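Local atomic coordinates of Rho GTPase-activating protein 27 (Homo sapiens, PDB entry 3PP2), a protein that probably acts as a GTPase activator that switches CDC42 and RAC1 to their inactive GDP-bound state and may take part in clathrin-mediated endocytosis, represented here by its pleckstrin homology domain. Residues 15-20 with 27-32. Numbering follows the deposited sequence.
Sequences HRTKTA and RKKHWS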
ATOM      1  N   HIS A  15      -6.927 -11.846   5.937  1.00 15.27           N
ATOM      2  CA  HIS A  15      -6.579 -13.160   6.440  1.00 16.77           C
ATOM      3  C   HIS A  15      -6.499 -13.095   7.961  1.00 15.48           C
ATOM      4  O   HIS A  15      -6.004 -12.124   8.550  1.00 16.34           O
ATOM      5  CB  HIS A  15      -5.294 -13.635   5.840  1.00 16.59           C
ATOM      6  CG  HIS A  15      -5.382 -13.828   4.381  1.00 18.00           C
ATOM      7  ND1 HIS A  15      -5.516 -15.060   3.806  1.00 19.72           N
ATOM      8  CD2 HIS A  15      -5.304 -12.934   3.369  1.00 20.89           C
ATOM      9  CE1 HIS A  15      -5.545 -14.918   2.491  1.00 22.09           C
ATOM     10  NE2 HIS A  15      -5.443 -13.632   2.200  1.00 22.25           N
ATOM     11  N   ARG A  16      -6.998 -14.120   8.616  1.00 16.47           N
ATOM     12  CA  ARG A  16      -6.933 -14.173  10.083  1.00 16.51           C
ATOM     13  C   ARG A  16      -6.942 -15.584  10.592  1.00 17.19           C
ATOM     14  O   ARG A  16      -7.523 -16.485   9.953  1.00 18.42           O
ATOM     15  CB  ARG A  16      -8.082 -13.363  10.700  1.00 17.05           C
ATOM     16  CG  ARG A  16      -9.435 -14.028  10.750  1.00 18.23           C
ATOM     17  CD  ARG A  16      -9.995 -14.254   9.393  1.00 19.20           C
ATOM     18  NE  ARG A  16     -11.368 -14.743   9.383  1.00 18.46           N
ATOM     19  CZ  ARG A  16     -11.710 -15.974   9.674  1.00 20.54           C
ATOM     20  NH1 ARG A  16     -13.004 -16.339   9.592  1.00 21.28           N
ATOM     21  NH2 ARG A  16     -10.772 -16.857  10.016  1.00 21.19           N
ATOM     22  N   THR A  17      -6.351 -15.764  11.770  1.00 16.50           N
ATOM     23  CA  THR A  17      -6.477 -17.000  12.514  1.00 16.75           C
ATOM     24  C   THR A  17      -6.568 -16.664  13.996  1.00 16.07           C
ATOM     25  O   THR A  17      -5.894 -15.747  14.476  1.00 17.89           O
ATOM     26  CB  THR A  17      -5.252 -17.935  12.287  1.00 18.01           C
ATOM     27  OG1 THR A  17      -5.431 -19.137  13.039  1.00 19.83           O
ATOM     28  CG2 THR A  17      -3.876 -17.317  12.629  1.00 19.47           C
ATOM     29  N   LYS A  18      -7.334 -17.453  14.718  1.00 16.94           N
ATOM     30  CA  LYS A  18      -7.298 -17.430  16.161  1.00 17.12           C
ATOM     31  C   LYS A  18      -6.044 -18.181  16.578  1.00 17.11           C
ATOM     32  O   LYS A  18      -5.604 -19.136  15.895  1.00 19.53           O
ATOM     33  CB  LYS A  18      -8.551 -18.089  16.740  1.00 17.75           C
ATOM     34  CG  LYS A  18      -8.743 -17.900  18.218  1.00 18.97           C
ATOM     35  CD  LYS A  18     -10.158 -18.364  18.651  1.00 19.96           C
ATOM     36  CE  LYS A  18     -10.385 -18.116  20.132  1.00 21.62           C
ATOM     37  NZ  LYS A  18     -11.742 -18.665  20.489  1.00 21.81           N
ATOM     38  N   THR A  19      -5.388 -17.671  17.622  1.00 17.73           N
ATOM     39  CA  THR A  19      -4.174 -18.301  18.163  1.00 18.57           C
ATOM     40  C   THR A  19      -4.267 -18.627  19.662  1.00 19.14           C
ATOM     41  O   THR A  19      -3.498 -19.439  20.147  1.00 19.40           O
ATOM     42  CB  THR A  19      -2.947 -17.418  17.932  1.00 19.42           C
ATOM     43  OG1 THR A  19      -3.239 -16.097  18.411  1.00 19.90           O
ATOM     44  CG2 THR A  19      -2.599 -17.379  16.446  1.00 20.74           C
ATOM     45  N   ALA A  20      -5.209 -18.039  20.384  1.00 18.37           N
ATOM     46  CA  ALA A  20      -5.440 -18.412  21.796  1.00 18.95           C
ATOM     47  C   ALA A  20      -6.896 -18.226  22.147  1.00 19.12           C
ATOM     48  O   ALA A  20      -7.552 -17.281  21.639  1.00 18.94           O
ATOM     49  CB  ALA A  20      -4.576 -17.599  22.719  1.00 19.83           C
ATOM     50  N   ARG A  27      -2.922 -25.287  19.146  1.00 24.06           N
ATOM     51  CA  ARG A  27      -1.792 -26.112  18.697  1.00 25.66           C
ATOM     52  C   ARG A  27      -1.246 -25.640  17.360  1.00 26.08           C
ATOM     53  O   ARG A  27      -0.027 -25.629  17.162  1.00 29.29           O
ATOM     54  CB  ARG A  27      -2.249 -27.571  18.604  1.00 26.06           C
ATOM     55  CG  ARG A  27      -1.163 -28.598  18.302  1.00 29.97           C
ATOM     56  CD  ARG A  27      -1.790 -30.022  18.375  1.00 33.71           C
ATOM     57  NE  ARG A  27      -1.015 -31.037  17.665  1.00 37.97           N
ATOM     58  N   LYS A  28      -2.129 -25.294  16.418  1.00 26.01           N
ATOM     59  CA  LYS A  28      -1.670 -24.836  15.094  1.00 26.10           C
ATOM     60  C   LYS A  28      -2.493 -23.672  14.608  1.00 24.96           C
ATOM     61  O   LYS A  28      -3.519 -23.352  15.190  1.00 23.19           O
ATOM     62  CB  LYS A  28      -1.705 -25.951  14.079  1.00 27.71           C
ATOM     63  CG  LYS A  28      -3.063 -26.377  13.603  1.00 27.81           C
ATOM     64  CD  LYS A  28      -2.948 -27.632  12.684  1.00 33.58           C
ATOM     65  N   LYS A  29      -2.022 -23.049  13.544  1.00 24.97           N
ATOM     66  CA  LYS A  29      -2.755 -21.965  12.919  1.00 24.65           C
ATOM     67  C   LYS A  29      -3.883 -22.483  12.050  1.00 23.37           C
ATOM     68  O   LYS A  29      -3.831 -23.622  11.523  1.00 26.33           O
ATOM     69  CB  LYS A  29      -1.797 -21.028  12.172  1.00 24.87           C
ATOM     70  CG  LYS A  29      -0.999 -20.150  13.193  1.00 28.84           C
ATOM     71  CD  LYS A  29       0.021 -19.308  12.606  1.00 32.30           C
ATOM     72  CE  LYS A  29       0.930 -18.749  13.679  1.00 31.09           C
ATOM     73  NZ  LYS A  29       1.821 -19.788  14.294  1.00 33.60           N
ATOM     74  N   HIS A  30      -4.938 -21.684  11.993  1.00 22.58           N
ATOM     75  CA  HIS A  30      -6.135 -21.970  11.229  0.50 22.60           C
ATOM     76  C   HIS A  30      -6.515 -20.759  10.376  1.00 22.08           C
ATOM     77  O   HIS A  30      -7.529 -20.112  10.604  1.00 23.24           O
ATOM     78  CB  HIS A  30      -7.275 -22.345  12.186  0.50 22.86           C
ATOM     79  CG  HIS A  30      -7.087 -23.665  12.834  0.50 23.59           C
ATOM     80  ND1 HIS A  30      -6.327 -23.842  13.971  0.50 24.84           N
ATOM     81  CD2 HIS A  30      -7.563 -24.886  12.500  0.50 23.75           C
ATOM     82  CE1 HIS A  30      -6.349 -25.119  14.315  0.50 24.81           C
ATOM     83  NE2 HIS A  30      -7.090 -25.772  13.437  0.50 25.89           N
ATOM     84  N   TRP A  31      -5.652 -20.417   9.428  1.00 22.49           N
ATOM     85  CA  TRP A  31      -5.883 -19.250   8.583  1.00 22.23           C
ATOM     86  C   TRP A  31      -7.021 -19.408   7.595  1.00 22.14           C
ATOM     87  O   TRP A  31      -7.157 -20.463   6.931  1.00 24.36           O
ATOM     88  CB  TRP A  31      -4.635 -18.904   7.764  1.00 22.40           C
ATOM     89  CG  TRP A  31      -3.432 -18.433   8.496  1.00 21.19           C
ATOM     90  CD1 TRP A  31      -2.300 -19.162   8.772  1.00 21.82           C
ATOM     91  CD2 TRP A  31      -3.151 -17.089   8.918  1.00 18.41           C
ATOM     92  NE1 TRP A  31      -1.358 -18.367   9.377  1.00 22.96           N
ATOM     93  CE2 TRP A  31      -1.852 -17.092   9.485  1.00 19.85           C
ATOM     94  CE3 TRP A  31      -3.889 -15.899   8.926  1.00 18.62           C
ATOM     95  CZ2 TRP A  31      -1.267 -15.932  10.036  1.00 19.04           C
ATOM     96  CZ3 TRP A  31      -3.319 -14.769   9.452  1.00 17.34           C
ATOM     97  CH2 TRP A  31      -2.015 -14.785   9.998  1.00 18.59           C
ATOM     98  N   SER A  32      -7.781 -18.341   7.436  1.00 21.68           N
ATOM     99  CA  SER A  32      -8.754 -18.164   6.368  1.00 22.16           C
ATOM    100  C   SER A  32      -8.822 -16.694   5.993  1.00 19.85           C
ATOM    101  O   SER A  32      -8.520 -15.837   6.836  1.00 19.35           O
ATOM    102  CB  SER A  32     -10.155 -18.552   6.848  1.00 24.19           C
ATOM    103  OG  SER A  32     -10.231 -19.894   7.164  1.00 31.61           O
TER
HETATM  104  O   HOH W   1     -10.396 -19.620   9.932  1.00 39.94           O
HETATM  105  O   HOH W   2      -8.772 -19.467  13.289  1.00 23.03           O
HETATM  106  O   HOH W   3      -3.443 -20.790  16.094  1.00 25.63           O
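The hydroxyl of Thr17 intrudes into the backbone pairing between residues 15-20 and 27-32: His30 N donates to Thr17 OG1 at 2.8 Å, while OG1 in turn donates a hydrogen bond to Lys18 O, 2.9 Å away. OG1 stands anti to the backbone N (chi1 -180°), and the other branch, CG2, sits over the centre of the six-membered ring of Trp31, 3.7 Å from its centroid, in a CH-pi contact. Regular pairing starts one residue further back, where Arg16 and Ser32 form an antiparallel hydrogen-bonded pair: Arg16 N reaches Ser32 O at 2.9 Å, and Ser32 N returns a bond to Arg16 O at 3.1 Å. The Arg16 guanidinium lays one face over Ser32 CB, with NH2 3.6 Å from that carbon; its NE bonds to Ser34 OG and NH1 forms a salt bridge with Glu67. Past Thr17 the chains separate and water bridges them, one molecule linking Lys18 N with His30 O and another linking Lys18 O with Lys28 O. An alanine at Thr17 would probably leave His30 N without its acceptor and remove the methyl packed over the centre of the Trp31 six-membered ring. The contact joins strand 10-21 of the PH-domain sheet to the start of strand 32-39 and the loop that leads into it; a side-chain hydroxyl and bridging water thus take over from direct backbone pairing where the two chains part.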